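Local coordinates for uncharacterized protein (Kutzneria albida DSM 43870, PDB 5M6Q) that is a microbial transglutaminase that probably joins protein glutamine side chains to amines through its acyltransferase activity, at residues L63-G68 and E74-A79. Numbering follows the deposited sequence.
Sequences LNLSFG and EAVQAA
With CG of F67 anti to its carbonyl carbon (chi1 -52°), the phenyl ring leaves strand 66-67 in the direction of helix 70-84; there V76 has CG1 anti to the backbone N (chi1 166°) and CG2 anti to the carbonyl carbon, and both methyls reach the ring. The pair illustrates how a short strand and the helix that follows it can be joined through very few side chains. The meeting is made at the far end of the ring, where F67 CZ lies 3.7 Å from V76 CG2 and 4.1 Å from V76 CG1. F67 CE2 sits almost as near, 4.0 Å from V76 CG2, so both methyls of the valine come to the CE2-CZ corner from one side of the ring, obliquely. L65, two residues back, adds a looser apolar touch, its CD1 4.5 Å from V76 CG1. All three side chains are buried, and V219 of strand 214-223 touches both F67 and V76, which closes the small apolar cluster against the sheet. On the strand side, the loop is tied to itself where S66 OG donates to L63 O at 2.8 Å, from above the carbonyl plane; the same hydroxyl is also hydrogen-bonded to T218. Backbone bonds of L65 with V219 and of F67 with F217 dock this piece on strand 214-223, those of S66 and G68 reach V157 and D155, while Q77 of the helix bonds to A124 O and Q180. The whole is a helix packed by apolar side chains over an antiparallel sheet, beside the short strand 66-67, in the alpha+beta fold of a microbial transglutaminase.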
# COMPACT_ATOMS: atom_id res chain seq x y z
N LEU A 63 -4.27 -0.93 6.79
CA LEU A 63 -4.40 0.50 6.57
C LEU A 63 -4.01 1.30 7.81
O LEU A 63 -4.23 2.50 7.87
CB LEU A 63 -5.83 0.85 6.15
CG LEU A 63 -6.27 0.11 4.88
CD1 LEU A 63 -7.71 0.47 4.49
CD2 LEU A 63 -5.33 0.43 3.72
N ASN A 64 -3.40 0.60 8.77
CA ASN A 64 -3.02 1.15 10.08
C ASN A 64 -2.24 2.46 10.02
O ASN A 64 -2.43 3.35 10.85
CB ASN A 64 -2.15 0.14 10.86
CG ASN A 64 -2.77 -1.23 10.95
OD1 ASN A 64 -2.13 -2.23 10.63
ND2 ASN A 64 -4.01 -1.28 11.41
N LEU A 65 -1.31 2.51 9.08
CA LEU A 65 -0.36 3.61 8.98
C LEU A 65 -0.55 4.29 7.65
O LEU A 65 0.24 4.08 6.72
CB LEU A 65 1.09 3.10 9.12
CG LEU A 65 1.53 2.44 10.43
CD1 LEU A 65 3.00 2.06 10.32
CD2 LEU A 65 1.27 3.32 11.69
N SER A 66 -1.60 5.10 7.56
CA SER A 66 -1.99 5.78 6.32
C SER A 66 -1.81 7.28 6.45
O SER A 66 -2.16 7.86 7.47
CB SER A 66 -3.45 5.48 5.96
OG SER A 66 -3.63 4.11 5.63
N PHE A 67 -1.31 7.92 5.39
CA PHE A 67 -0.97 9.34 5.46
C PHE A 67 -1.45 10.12 4.23
O PHE A 67 -1.60 9.56 3.15
CB PHE A 67 0.55 9.48 5.65
CG PHE A 67 1.08 8.67 6.79
CD1 PHE A 67 0.97 9.14 8.09
CD2 PHE A 67 1.65 7.44 6.57
CE1 PHE A 67 1.44 8.39 9.15
CE2 PHE A 67 2.12 6.68 7.64
CZ PHE A 67 2.01 7.16 8.92
N GLY A 68 -1.70 11.42 4.42
CA GLY A 68 -2.19 12.28 3.36
C GLY A 68 -1.16 12.55 2.26
O GLY A 68 -1.52 12.87 1.13
N GLU A 74 7.06 8.22 3.27
CA GLU A 74 8.47 7.91 3.07
C GLU A 74 9.28 8.12 4.34
O GLU A 74 10.22 7.37 4.61
CB GLU A 74 9.02 8.75 1.91
CG GLU A 74 8.49 8.22 0.58
CD GLU A 74 8.78 9.14 -0.58
OE1 GLU A 74 8.52 10.36 -0.46
OE2 GLU A 74 9.26 8.63 -1.62
N ALA A 75 8.92 9.12 5.14
CA ALA A 75 9.65 9.37 6.39
C ALA A 75 9.35 8.26 7.39
O ALA A 75 10.22 7.83 8.15
CB ALA A 75 9.28 10.73 6.97
N VAL A 76 8.12 7.78 7.38
CA VAL A 76 7.70 6.75 8.31
C VAL A 76 8.34 5.43 7.90
O VAL A 76 8.81 4.66 8.74
CB VAL A 76 6.16 6.69 8.38
CG1 VAL A 76 5.70 5.41 9.07
CG2 VAL A 76 5.65 7.95 9.14
N GLN A 77 8.40 5.19 6.60
CA GLN A 77 9.10 4.02 6.07
C GLN A 77 10.55 4.00 6.52
O GLN A 77 11.04 2.99 7.02
CB GLN A 77 9.03 4.00 4.53
CG GLN A 77 9.72 2.80 3.90
CD GLN A 77 9.86 2.92 2.39
OE1 GLN A 77 10.05 4.03 1.86
NE2 GLN A 77 9.74 1.80 1.69
N ALA A 78 11.25 5.12 6.35
CA ALA A 78 12.67 5.15 6.74
C ALA A 78 12.82 4.94 8.25
O ALA A 78 13.72 4.23 8.69
CB ALA A 78 13.32 6.44 6.31
N ALA A 79 11.94 5.54 9.03
CA ALA A 79 12.03 5.40 10.48
C ALA A 79 11.84 3.93 10.90
O ALA A 79 12.60 3.40 11.71
CB ALA A 79 11.01 6.31 11.16